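Side-chain contacts in sugar ABC transporter (Sugar-binding protein) (Bacillus halodurans, PDB 4YO7), which binds myo-inositol in the cleft between its two lobes and probably serves as the solute-binding component of an ABC sugar transporter: residues Asp117-Val122 with Ile129-Arg134; Ala142-Gly147 with Val292-Gln297; Ile79-Gln84 with Glu95-Arg100; Ile48-Ser53 with Asp64-Glu69; Ile171-Gly176 with Glu188-Ile193. All coordinates share one frame; numbering follows the deposited sequence.

Interaction 1 of 5, residues Asp117-Val122 with Ile129-Arg134; sequences DIVNMV and IIIANR. With INS (1,2,3,4,5,6-hexahydroxy-cyclohexane), chain F.
Ile129 holds CG1 anti to its own backbone N (chi1 179°), which carries CD1 out to the helix, 3.9 Å from CG2 of Ile118 and 4.0 Å from CG2 of Val122. Val122 also leans on the root of this side chain, its CG1 lying 3.7 Å from Ile129 CB. Two residues further on, Ile131 sends its CD1 to within 4.1 Å of Val119 CG2, the two side chains crossing at about a right angle. These apolar contacts close the beta-alpha-beta unit of strand 104-107, helix 112-125 and strand 129-132, in which residues 117-122 of the helix run nearly antiparallel to residues 129-132 of the strand (159°). Further along the chain, Asn133 and Arg134 reach the inositol pocket. Asn133 OD1 accepts from O6 of the ligand at 2.7 Å, while Asn133 ND2 donates to O5. Arg134, extended from CG to NE, gives NE to O6 at 3.0 Å and NH2 to O1 at 2.7 Å; the second bond is almost straight (171°), with O1 in the guanidinium plane. Exchanging Arg134 for a leucine would probably cost O1 and O6 these two donors and leave Pro109 O without its bond from NH1. Gln287 OE1 takes a further bond from Asn133 ND2.

Interaction 2 of 5, residues Ala142-Gly147 with Val292-Gln297; sequences ATAFVG and VKVAVQ
Ala144 and Val146 face Val294 from the same side of their strand, so that one valine of helix 284-299 meets two alternate residues of strand 144-147. The strand belongs to the Rossmann-like parallel sheet of one lobe of this periplasmic binding protein, and the helix, far later in sequence, packs on that sheet. The nearest CA atoms, those of Ala144 and Val294, are 8.0 Å apart, a spacing bridged by side chains alone; no hydrogen bond crosses. Val294 spreads its two methyls over the pair: CG1, anti to the backbone N (chi1 171°), goes to the short Ala144, while CG2 goes to Val146. The same valine also touches Ile130 on the adjoining strand 129-132 and Val304 in a loop, and Val146 reaches Thr290 and Ser291 one turn earlier on the helix. Phe145, between the two contact residues, has its CB directed away from the helix, toward the other face of the sheet, where its ring touches Ile131. All three contact residues are buried, and the interface is small, about 90 Å² in total. Its closer approach is that of Ala144 CB to Val294 CG1, 4.1 Å, against 4.3 Å from Val146 CG2 to Val294 CG2.

Interaction 3 of 5, residues Ile79-Gln84 with Glu95-Arg100; sequences IFSDAQ and ENFISR
Asn96 O is gripped twice from the same face of its carbonyl plane, by the backbone N of Arg100, the residue that reaches across to Ile79, and by Ser99 OG at 3.0 Å. Both donors belong to helix 87-100, which follows strand 76-82, an outermost strand of the Rossmann-like parallel sheet; residues 95-100 run back at 158° to strand residues 79-82. In the conformer described here, one of two deposited, Asn96 serves Arg100 a second time, its OD1 accepting from Arg100 NE at 2.8 Å close to the guanidinium plane, and the guanidinium lies with one face under Ile79 CD1, which is 3.9 Å from Arg100 NH1. The inner contact is made by Phe97, whose ring reaches nearer the strand than its CB direction alone would take it and is met at its edge: Ile79 CG2 lies 3.8 Å from Phe97 CE1, and Ser81 OG equally far from Phe97 CZ. With alanine in place of Phe97, a gap is likely to open beside Ile79 CG2 and Ser81 OG, and Val102 would lose a packing neighbour. At the end of the strand Asp82 forms an Asx turn, its OD1 accepting from Gln84 N at 2.9 Å from above the carboxylate plane.

Interaction 4 of 5, residues Ile48-Ser53 with Asp64-Glu69; sequences IGVSIS and DAMKEE
Strand 48-52 and the helical residues 64-69 keep their backbones well apart, the nearest CA atoms, of Val50 and Met66, being 9.4 Å from each other, and the alternate strand residues Val50 and Ile52 direct CB toward the helix. A single long side chain spans the distance. Met66, present as selenomethionine, has CG anti to the carbonyl carbon, runs out almost straight to the selenium, and then bends at the last torsion (chi3 -70°). This turn sets CE against both strand residues: it is 3.9 Å from Val50 CG1 and 3.9 Å from Ile52 CD1. Val50 and Met66 meet tip to tip, and the selenium itself comes to 4.1 Å from Val50 CG1. Ile52 reaches the same methyl from an oblique direction. The contact is wholly apolar, with all three side chains buried. Val50, Ile52 and Met66 join strand and helix within the first beta-alpha-beta unit of the fold, strand 46-52, helix 57-70 and strand 76-82. Ser51, whose CB points to the other face, has its buried hydroxyl hydrogen-bonded to Gln90 and Gln93 of helix 87-100. Phe80 of the adjacent strand 76-82 touches both Val50 and Met66, while Val292 of helix 284-299 also touches Met66 and Ile48 lies against Ala295 and Val296 of that helix.

Interaction 5 of 5, residues Ile171-Gly176 with Glu188-Ile193; sequences IAIMDG and EGNKQI
Ile173 carries the contact to Asn190 and Lys191, pointing its CB at helix 181-195 from strand 169-175 in the parallel sheet of the second lobe. Strand, helix and the following strand 200-207 make a beta-alpha-beta unit. From CB the side chain divides. CG2, anti to the backbone N, turns to the amide end of Asn190; CG1, anti to the carbonyl carbon (chi1 -67°), leads on to CD1, which lies 4.1 Å from Asn190 CB and 4.2 Å from Lys191 CG. The isoleucine and the asparagine thus slide past each other in opposite directions, CD1 of Ile173 lying by Asn190 CB and the end of Asn190 by the CG2 branch. Lys191 offers only its aliphatic part here, for its NZ goes on to a hydrogen bond with Gln205 OE1 on strand 200-207. Gln205 NE2 in turn donates to Asp175 OD2, so this amide links two opposite charges that do not touch, Lys191 NZ and Asp175 OD2 being 6.7 Å apart. The other carboxylate oxygen, Asp175 OD1, is bonded to Thr187 OG1 and Gln183 NE2 of the same helix. Farther along the helix, Gln192 NE2 donates to Glu188 OE2 at 3.0 Å (N-H...O angle 159°), using the anti lone pair of that oxygen.

Overall arrangement
Interactions 1 to 4 lie on a single six-stranded parallel sheet, and neighbouring contacts touch. Interactions 3 and 4 are joined through paired strands, Ile79 O lying 2.8 Å from Val50 N, and interactions 1 and 2 likewise through Asn133 N and Val146 O at 2.8 Å. A salt bridge from Lys293 NZ to Glu69 OE2 (3.1 Å) ties interaction 2 to interaction 4. Interaction 5 belongs to the other lobe, its centre about 28 to 35 Å from the centres of the other four. Inositol is bound between the lobes: interaction 1 supplies Asn133 and Arg134, Ser53 of interaction 4 packs on Arg134, and Arg186, Asn236 and Asp262 also bond the ligand.

Interaction 1 of 5, residues Asp117-Val122 with Ile129-Arg134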
# COMPACT_ATOMS: atom_id res chain seq x y z
N ASP A 117 14.34 -8.01 11.80
CA ASP A 117 15.60 -7.58 12.41
C ASP A 117 15.52 -6.14 12.93
O ASP A 117 16.07 -5.82 14.00
CB ASP A 117 16.73 -7.70 11.40
CG ASP A 117 16.96 -9.12 10.93
OD1 ASP A 117 16.84 -10.05 11.75
OD2 ASP A 117 17.23 -9.30 9.74
N ILE A 118 14.85 -5.27 12.18
CA ILE A 118 14.65 -3.89 12.58
C ILE A 118 13.85 -3.82 13.88
O ILE A 118 14.26 -3.14 14.82
CB ILE A 118 13.93 -3.09 11.46
CG1 ILE A 118 14.91 -2.85 10.31
CG2 ILE A 118 13.36 -1.77 12.00
CD1 ILE A 118 14.28 -2.23 9.05
N VAL A 119 12.70 -4.48 13.94
CA VAL A 119 11.90 -4.45 15.16
C VAL A 119 12.66 -5.05 16.35
O VAL A 119 12.62 -4.49 17.45
CB VAL A 119 10.56 -5.18 14.94
CG1 VAL A 119 9.78 -5.27 16.24
CG2 VAL A 119 9.74 -4.43 13.94
N ASN A 120 13.39 -6.14 16.13
CA ASN A 120 14.17 -6.72 17.21
C ASN A 120 15.20 -5.75 17.77
O ASN A 120 15.34 -5.61 18.99
CB ASN A 120 14.89 -7.98 16.73
CG ASN A 120 13.94 -9.16 16.56
OD1 ASN A 120 12.89 -9.23 17.20
ND2 ASN A 120 14.33 -10.11 15.71
N MSE A 121 15.88 -5.06 16.87
CA MSE A 121 16.92 -4.12 17.25
C MSE A 121 16.36 -2.92 18.01
O MSE A 121 16.94 -2.50 19.04
CB MSE A 121 17.65 -3.67 15.98
CG MSE A 121 18.79 -2.76 16.21
SE MSE A 121 19.75 -2.48 14.53
CE MSE A 121 18.39 -1.81 13.32
N VAL A 122 15.25 -2.37 17.53
CA VAL A 122 14.68 -1.19 18.15
C VAL A 122 14.08 -1.62 19.49
O VAL A 122 14.22 -0.90 20.47
CB VAL A 122 13.65 -0.50 17.22
CG1 VAL A 122 13.00 0.70 17.88
CG2 VAL A 122 14.34 -0.06 15.98
N ILE A 129 8.56 1.60 18.48
CA ILE A 129 8.59 1.53 17.02
C ILE A 129 7.18 1.31 16.47
O ILE A 129 6.46 0.35 16.82
CB ILE A 129 9.54 0.44 16.53
CG1 ILE A 129 9.50 0.39 14.98
CG2 ILE A 129 9.28 -0.91 17.20
CD1 ILE A 129 10.65 -0.23 14.37
N ILE A 130 6.79 2.26 15.63
CA ILE A 130 5.49 2.27 14.99
C ILE A 130 5.71 1.78 13.57
O ILE A 130 6.54 2.32 12.86
CB ILE A 130 4.87 3.69 14.95
CG1 ILE A 130 4.74 4.34 16.35
CG2 ILE A 130 3.52 3.69 14.21
CD1 ILE A 130 4.51 3.45 17.54
N ILE A 131 4.97 0.76 13.15
CA ILE A 131 5.03 0.26 11.77
C ILE A 131 3.88 0.86 10.97
O ILE A 131 2.72 0.80 11.37
CB ILE A 131 4.98 -1.28 11.72
CG1 ILE A 131 6.16 -1.88 12.51
CG2 ILE A 131 4.93 -1.80 10.26
CD1 ILE A 131 7.52 -1.60 11.97
N ALA A 132 4.21 1.50 9.85
CA ALA A 132 3.21 2.13 9.02
C ALA A 132 3.08 1.44 7.66
O ALA A 132 4.09 1.19 6.99
CB ALA A 132 3.54 3.59 8.82
N ASN A 133 1.82 1.15 7.31
CA ASN A 133 1.34 0.77 5.99
C ASN A 133 1.74 -0.62 5.46
O ASN A 133 0.92 -1.26 4.83
CB ASN A 133 1.75 1.85 4.99
CG ASN A 133 1.57 1.42 3.55
OD1 ASN A 133 2.50 0.92 2.93
ND2 ASN A 133 0.38 1.63 3.00
N ARG A 134 2.96 -1.07 5.72
CA ARG A 134 3.37 -2.43 5.35
C ARG A 134 3.58 -3.29 6.58
O ARG A 134 4.40 -2.98 7.43
CB ARG A 134 4.64 -2.41 4.51
CG ARG A 134 4.53 -1.66 3.23
CD ARG A 134 5.87 -1.60 2.57
NE ARG A 134 5.86 -0.98 1.25
CZ ARG A 134 6.93 -0.92 0.46
NH1 ARG A 134 8.10 -1.43 0.85
NH2 ARG A 134 6.83 -0.37 -0.74
C1 INS F . 3.20 0.29 -1.77
C2 INS F . 2.55 1.05 -2.93
C3 INS F . 1.17 0.44 -3.20
C4 INS F . 0.27 0.52 -1.96
C5 INS F . 0.96 -0.20 -0.79
C6 INS F . 2.33 0.40 -0.53
O1 INS F . 4.50 0.86 -1.46
O2 INS F . 2.40 2.41 -2.53
O3 INS F . 0.60 1.19 -4.31
O4 INS F . -0.97 -0.16 -2.22
O5 INS F . 0.15 -0.01 0.39
O6 INS F . 2.97 -0.37 0.56

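Interaction 2 of 5, residues Ala142-Gly147 with Val292-Gln297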
# COMPACT_ATOMS: atom_id res chain seq x y z
N ALA A 142 6.16 -5.15 17.31
CA ALA A 142 6.33 -3.72 17.26
C ALA A 142 5.42 -3.06 18.29
O ALA A 142 4.60 -3.72 18.90
CB ALA A 142 6.04 -3.18 15.86
N THR A 143 5.58 -1.76 18.49
CA THR A 143 4.77 -1.06 19.51
C THR A 143 3.35 -0.84 19.02
O THR A 143 2.40 -0.92 19.79
CB THR A 143 5.40 0.26 19.88
OG1 THR A 143 6.78 0.04 20.14
CG2 THR A 143 4.73 0.86 21.12
N ALA A 144 3.20 -0.57 17.73
CA ALA A 144 1.88 -0.45 17.11
C ALA A 144 2.01 -0.55 15.61
O ALA A 144 3.08 -0.29 15.07
CB ALA A 144 1.20 0.88 17.51
N PHE A 145 0.90 -0.92 14.97
CA PHE A 145 0.77 -0.94 13.51
C PHE A 145 -0.33 0.03 13.11
O PHE A 145 -1.42 0.01 13.71
CB PHE A 145 0.43 -2.34 12.97
CG PHE A 145 0.22 -2.37 11.49
CD1 PHE A 145 1.31 -2.27 10.64
CD2 PHE A 145 -1.04 -2.46 10.93
CE1 PHE A 145 1.14 -2.25 9.27
CE2 PHE A 145 -1.21 -2.48 9.54
CZ PHE A 145 -0.12 -2.37 8.71
N VAL A 146 -0.03 0.86 12.12
CA VAL A 146 -0.99 1.79 11.52
C VAL A 146 -1.06 1.49 10.03
O VAL A 146 -0.08 1.65 9.32
CB VAL A 146 -0.59 3.26 11.74
CG1 VAL A 146 -1.60 4.17 11.09
CG2 VAL A 146 -0.52 3.55 13.23
N GLY A 147 -2.22 1.02 9.57
CA GLY A 147 -2.36 0.64 8.18
C GLY A 147 -3.70 0.01 7.92
O GLY A 147 -4.64 0.23 8.66
N VAL A 292 2.04 9.46 12.77
CA VAL A 292 2.67 10.54 13.51
C VAL A 292 2.04 10.74 14.90
O VAL A 292 2.75 10.90 15.89
CB VAL A 292 2.65 11.85 12.71
CG1 VAL A 292 3.11 13.02 13.56
CG2 VAL A 292 3.56 11.71 11.53
N LYS A 293 0.71 10.73 14.96
CA LYS A 293 0.03 10.92 16.23
C LYS A 293 0.39 9.83 17.24
O LYS A 293 0.61 10.10 18.42
CB LYS A 293 -1.49 10.97 16.02
CG LYS A 293 -1.97 12.19 15.29
CD LYS A 293 -3.48 12.08 15.04
CE LYS A 293 -4.01 13.12 14.07
NZ LYS A 293 -4.21 14.44 14.72
N VAL A 294 0.44 8.59 16.76
CA VAL A 294 0.75 7.46 17.61
C VAL A 294 2.20 7.54 18.09
O VAL A 294 2.50 7.27 19.25
CB VAL A 294 0.47 6.16 16.86
CG1 VAL A 294 0.97 4.95 17.62
CG2 VAL A 294 -1.05 6.04 16.65
N ALA A 295 3.11 7.92 17.19
CA ALA A 295 4.52 8.04 17.53
C ALA A 295 4.73 9.11 18.58
O ALA A 295 5.50 8.94 19.53
CB ALA A 295 5.33 8.34 16.27
N VAL A 296 4.05 10.23 18.42
CA VAL A 296 4.12 11.29 19.41
C VAL A 296 3.61 10.81 20.78
O VAL A 296 4.22 11.07 21.82
CB VAL A 296 3.33 12.53 18.97
CG1 VAL A 296 3.08 13.48 20.11
CG2 VAL A 296 4.07 13.24 17.85
N GLN A 297 2.48 10.09 20.79
CA GLN A 297 1.97 9.57 22.03
C GLN A 297 2.98 8.66 22.70
O GLN A 297 3.15 8.71 23.91
CB GLN A 297 0.65 8.81 21.83
CG GLN A 297 -0.53 9.66 21.47
CD GLN A 297 -1.76 8.81 21.17
OE1 GLN A 297 -1.66 7.74 20.57
NE2 GLN A 297 -2.92 9.28 21.60

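Interaction 3 of 5, residues Ile79-Gln84 with Glu95-Arg100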
# COMPACT_ATOMS: atom_id res chain seq x y z
N ILE A 79 12.84 13.48 11.76
CA ILE A 79 13.82 13.15 10.73
C ILE A 79 13.12 12.27 9.72
O ILE A 79 12.80 11.13 10.02
CB ILE A 79 15.05 12.41 11.28
CG1 ILE A 79 15.72 13.24 12.39
CG2 ILE A 79 16.05 12.13 10.18
CD1 ILE A 79 16.69 12.42 13.21
N PHE A 80 12.84 12.82 8.54
CA PHE A 80 12.12 12.09 7.49
C PHE A 80 13.12 11.53 6.49
O PHE A 80 13.62 12.25 5.63
CB PHE A 80 11.09 12.98 6.78
CG PHE A 80 9.84 13.17 7.57
CD1 PHE A 80 9.59 14.37 8.22
CD2 PHE A 80 8.91 12.13 7.71
CE1 PHE A 80 8.45 14.55 8.96
CE2 PHE A 80 7.75 12.31 8.47
CZ PHE A 80 7.54 13.53 9.09
N SER A 81 13.38 10.23 6.60
CA SER A 81 14.35 9.55 5.76
C SER A 81 13.66 8.61 4.78
O SER A 81 12.55 8.15 5.01
CB SER A 81 15.32 8.72 6.62
OG SER A 81 16.04 9.58 7.51
N ASP A 82 14.35 8.36 3.67
CA ASP A 82 13.84 7.58 2.54
C ASP A 82 14.84 6.45 2.28
O ASP A 82 16.00 6.70 2.00
CB ASP A 82 13.70 8.49 1.31
CG ASP A 82 13.28 7.77 0.05
OD1 ASP A 82 13.02 6.55 0.04
OD2 ASP A 82 13.19 8.48 -0.98
N ALA A 83 14.38 5.20 2.40
CA ALA A 83 15.26 4.05 2.23
C ALA A 83 15.55 3.72 0.78
O ALA A 83 16.42 2.91 0.51
CB ALA A 83 14.66 2.83 2.91
N GLN A 84 14.82 4.34 -0.15
CA GLN A 84 15.01 4.13 -1.60
C GLN A 84 14.98 2.64 -1.98
O GLN A 84 15.82 2.15 -2.75
CB GLN A 84 16.32 4.78 -2.05
CG GLN A 84 16.31 6.27 -1.81
CD GLN A 84 17.65 6.94 -2.16
OE1 GLN A 84 18.67 6.69 -1.53
NE2 GLN A 84 17.63 7.79 -3.16
N GLU A 95 19.53 2.26 12.65
CA GLU A 95 20.68 2.23 13.56
C GLU A 95 21.09 3.65 13.99
O GLU A 95 21.49 3.87 15.13
CB GLU A 95 21.85 1.51 12.90
CG GLU A 95 21.63 -0.00 12.81
CD GLU A 95 22.66 -0.71 11.92
OE1 GLU A 95 23.47 -0.02 11.27
OE2 GLU A 95 22.64 -1.95 11.86
N ASN A 96 21.04 4.59 13.05
CA ASN A 96 21.32 5.98 13.35
C ASN A 96 20.31 6.57 14.32
O ASN A 96 20.67 7.26 15.27
CB ASN A 96 21.36 6.81 12.05
CG ASN A 96 21.66 8.28 12.31
OD1 ASN A 96 20.76 9.09 12.38
ND2 ASN A 96 22.93 8.61 12.46
N PHE A 97 19.03 6.27 14.10
CA PHE A 97 18.00 6.72 15.04
C PHE A 97 18.24 6.16 16.45
O PHE A 97 18.08 6.87 17.42
CB PHE A 97 16.61 6.31 14.58
CG PHE A 97 16.18 6.89 13.25
CD1 PHE A 97 16.68 8.07 12.74
CD2 PHE A 97 15.18 6.22 12.53
CE1 PHE A 97 16.23 8.56 11.51
CE2 PHE A 97 14.75 6.70 11.33
CZ PHE A 97 15.26 7.86 10.82
N ILE A 98 18.63 4.89 16.56
CA ILE A 98 18.95 4.31 17.85
C ILE A 98 20.15 5.01 18.48
O ILE A 98 20.11 5.38 19.65
CB ILE A 98 19.24 2.82 17.73
CG1 ILE A 98 17.94 2.09 17.36
CG2 ILE A 98 19.81 2.27 19.02
CD1 ILE A 98 18.14 0.64 16.95
N SER A 99 21.18 5.24 17.69
CA SER A 99 22.39 5.85 18.24
C SER A 99 22.18 7.29 18.71
O SER A 99 22.87 7.75 19.63
CB SER A 99 23.53 5.77 17.25
OG SER A 99 23.44 6.71 16.20
N ARG A 100 21.24 7.99 18.08
CA ARG A 100 20.84 9.34 18.45
C ARG A 100 19.94 9.37 19.68
O ARG A 100 19.71 10.43 20.27
CB ARG A 100 20.07 10.01 17.30
CG ARG A 100 20.85 10.48 16.12
CD ARG A 100 19.85 10.85 15.03
NE ARG A 100 20.48 11.49 13.86
CZ ARG A 100 20.57 12.80 13.68
NH1 ARG A 100 20.08 13.64 14.58
NH2 ARG A 100 21.16 13.27 12.59

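Interaction 4 of 5, residues Ile48-Ser53 with Asp64-Glu69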
# COMPACT_ATOMS: atom_id res chain seq x y z
N ILE A 48 11.58 12.31 16.60
CA ILE A 48 11.05 11.11 15.99
C ILE A 48 11.78 10.85 14.69
O ILE A 48 11.88 11.74 13.85
CB ILE A 48 9.54 11.20 15.77
CG1 ILE A 48 8.83 11.16 17.13
CG2 ILE A 48 9.02 10.06 14.89
CD1 ILE A 48 7.34 11.44 17.09
N GLY A 49 12.27 9.62 14.53
CA GLY A 49 12.93 9.22 13.30
C GLY A 49 11.97 8.43 12.44
O GLY A 49 11.33 7.53 12.92
N VAL A 50 11.87 8.78 11.16
CA VAL A 50 10.98 8.11 10.22
C VAL A 50 11.78 7.57 9.05
O VAL A 50 12.60 8.29 8.49
CB VAL A 50 9.93 9.09 9.70
CG1 VAL A 50 8.93 8.42 8.75
CG2 VAL A 50 9.22 9.71 10.87
N SER A 51 11.55 6.31 8.71
CA SER A 51 12.14 5.74 7.50
C SER A 51 11.05 5.15 6.63
O SER A 51 10.48 4.12 6.97
CB SER A 51 13.17 4.66 7.84
OG SER A 51 13.68 4.04 6.65
N ILE A 52 10.76 5.84 5.52
CA ILE A 52 9.76 5.36 4.59
C ILE A 52 10.47 4.50 3.54
O ILE A 52 11.62 4.77 3.23
CB ILE A 52 8.98 6.54 3.95
CG1 ILE A 52 7.69 6.05 3.28
CG2 ILE A 52 9.85 7.34 2.98
CD1 ILE A 52 6.69 7.15 3.03
N SER A 53 9.84 3.45 3.06
CA SER A 53 10.51 2.55 2.11
C SER A 53 10.98 3.26 0.84
O SER A 53 12.08 3.01 0.37
CB SER A 53 9.61 1.36 1.72
OG SER A 53 8.46 1.79 1.04
N ASP A 64 3.57 13.06 2.68
CA ASP A 64 3.11 14.46 2.76
C ASP A 64 2.17 14.64 3.95
O ASP A 64 2.21 15.67 4.65
CB ASP A 64 2.40 14.90 1.47
CG ASP A 64 3.36 15.08 0.29
OD1 ASP A 64 4.59 15.12 0.50
OD2 ASP A 64 2.87 15.20 -0.85
N ALA A 65 1.34 13.64 4.20
CA ALA A 65 0.42 13.68 5.34
C ALA A 65 1.18 13.60 6.67
O ALA A 65 0.79 14.27 7.64
CB ALA A 65 -0.62 12.58 5.25
N MSE A 66 2.25 12.80 6.72
CA MSE A 66 3.09 12.73 7.93
C MSE A 66 3.73 14.09 8.19
O MSE A 66 3.74 14.57 9.32
CB MSE A 66 4.18 11.64 7.82
CG MSE A 66 3.59 10.27 7.74
SE MSE A 66 4.97 8.91 7.99
CE MSE A 66 5.93 9.10 6.36
N LYS A 67 4.25 14.72 7.15
CA LYS A 67 4.90 16.02 7.32
C LYS A 67 3.91 17.09 7.77
O LYS A 67 4.21 17.94 8.61
CB LYS A 67 5.61 16.42 6.02
CG LYS A 67 6.80 15.54 5.71
CD LYS A 67 7.57 16.03 4.49
CE LYS A 67 8.85 15.23 4.29
NZ LYS A 67 9.69 15.75 3.16
N GLU A 68 2.70 17.07 7.21
CA GLU A 68 1.68 18.03 7.61
C GLU A 68 1.29 17.86 9.07
O GLU A 68 1.14 18.85 9.82
CB GLU A 68 0.44 17.89 6.72
CG GLU A 68 0.56 18.52 5.35
CD GLU A 68 -0.06 19.91 5.25
OE1 GLU A 68 -0.74 20.34 6.21
OE2 GLU A 68 0.14 20.57 4.21
N GLU A 69 1.12 16.62 9.51
CA GLU A 69 0.75 16.35 10.90
C GLU A 69 1.90 16.71 11.85
O GLU A 69 1.67 17.25 12.92
CB GLU A 69 0.32 14.90 11.06
CG GLU A 69 -0.11 14.53 12.47
CD GLU A 69 -1.34 15.27 12.94
OE1 GLU A 69 -2.25 15.51 12.12
OE2 GLU A 69 -1.40 15.58 14.15

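Interaction 5 of 5, residues Ile171-Gly176 with Glu188-Ile193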
# COMPACT_ATOMS: atom_id res chain seq x y z
N ILE A 171 -9.34 -14.50 -15.70
CA ILE A 171 -8.75 -13.43 -14.90
C ILE A 171 -7.24 -13.43 -15.06
O ILE A 171 -6.62 -14.49 -14.98
CB ILE A 171 -9.12 -13.59 -13.42
CG1 ILE A 171 -10.63 -13.82 -13.26
CG2 ILE A 171 -8.66 -12.37 -12.64
CD1 ILE A 171 -11.48 -12.70 -13.82
N ALA A 172 -6.65 -12.26 -15.30
CA ALA A 172 -5.20 -12.07 -15.26
C ALA A 172 -4.88 -11.22 -14.03
O ALA A 172 -5.40 -10.11 -13.89
CB ALA A 172 -4.72 -11.38 -16.54
N ILE A 173 -4.07 -11.77 -13.13
CA ILE A 173 -3.70 -11.08 -11.89
C ILE A 173 -2.30 -10.50 -11.99
O ILE A 173 -1.36 -11.24 -12.30
CB ILE A 173 -3.76 -12.04 -10.67
CG1 ILE A 173 -5.21 -12.47 -10.41
CG2 ILE A 173 -3.20 -11.37 -9.42
CD1 ILE A 173 -5.36 -13.49 -9.30
N MSE A 174 -2.18 -9.20 -11.74
CA MSE A 174 -0.87 -8.54 -11.63
C MSE A 174 -0.47 -8.45 -10.18
O MSE A 174 -1.00 -7.65 -9.40
CB MSE A 174 -0.87 -7.14 -12.27
CG MSE A 174 -1.16 -7.19 -13.73
SE MSE A 174 -0.86 -5.40 -14.50
CE MSE A 174 -0.71 -5.96 -16.35
N ASP A 175 0.49 -9.30 -9.81
CA ASP A 175 1.16 -9.22 -8.52
C ASP A 175 1.99 -7.97 -8.41
O ASP A 175 2.66 -7.52 -9.37
CB ASP A 175 2.09 -10.43 -8.27
CG ASP A 175 1.38 -11.67 -7.78
OD1 ASP A 175 0.50 -11.60 -6.88
OD2 ASP A 175 1.77 -12.77 -8.26
N GLY A 176 1.98 -7.39 -7.22
CA GLY A 176 2.90 -6.33 -6.89
C GLY A 176 4.29 -6.86 -6.56
O GLY A 176 4.70 -7.94 -7.04
N GLU A 188 -4.14 -13.23 -2.54
CA GLU A 188 -4.86 -14.28 -1.83
C GLU A 188 -6.35 -13.94 -1.73
O GLU A 188 -7.21 -14.81 -1.94
CB GLU A 188 -4.25 -14.54 -0.45
CG GLU A 188 -5.09 -15.50 0.42
CD GLU A 188 -5.12 -16.93 -0.12
OE1 GLU A 188 -4.29 -17.28 -1.00
OE2 GLU A 188 -5.99 -17.70 0.37
N GLY A 189 -6.67 -12.68 -1.47
CA GLY A 189 -8.05 -12.25 -1.41
C GLY A 189 -8.71 -12.41 -2.77
O GLY A 189 -9.84 -12.87 -2.87
N ASN A 190 -8.00 -12.01 -3.82
CA ASN A 190 -8.52 -12.22 -5.18
C ASN A 190 -8.85 -13.70 -5.39
O ASN A 190 -9.94 -14.06 -5.85
CB ASN A 190 -7.52 -11.83 -6.26
CG ASN A 190 -7.27 -10.33 -6.35
OD1 ASN A 190 -8.03 -9.48 -5.86
ND2 ASN A 190 -6.20 -10.01 -7.04
N LYS A 191 -7.89 -14.56 -5.07
CA LYS A 191 -8.08 -15.99 -5.32
C LYS A 191 -9.17 -16.61 -4.46
O LYS A 191 -9.80 -17.59 -4.89
CB LYS A 191 -6.76 -16.73 -5.12
CG LYS A 191 -5.77 -16.37 -6.22
CD LYS A 191 -4.52 -17.24 -6.21
CE LYS A 191 -3.60 -16.91 -7.38
NZ LYS A 191 -2.46 -17.87 -7.49
N GLN A 192 -9.42 -16.08 -3.27
CA GLN A 192 -10.49 -16.62 -2.44
C GLN A 192 -11.84 -16.37 -3.09
O GLN A 192 -12.74 -17.22 -3.01
CB GLN A 192 -10.44 -16.02 -1.03
CG GLN A 192 -9.35 -16.69 -0.17
CD GLN A 192 -9.30 -16.17 1.26
OE1 GLN A 192 -10.20 -15.46 1.70
NE2 GLN A 192 -8.25 -16.55 1.99
N ILE A 193 -11.99 -15.22 -3.76
CA ILE A 193 -13.24 -14.92 -4.46
C ILE A 193 -13.31 -15.78 -5.71
O ILE A 193 -14.37 -16.32 -6.07
CB ILE A 193 -13.37 -13.43 -4.85
CG1 ILE A 193 -13.37 -12.51 -3.62
CG2 ILE A 193 -14.63 -13.20 -5.73
CD1 ILE A 193 -14.45 -12.80 -2.58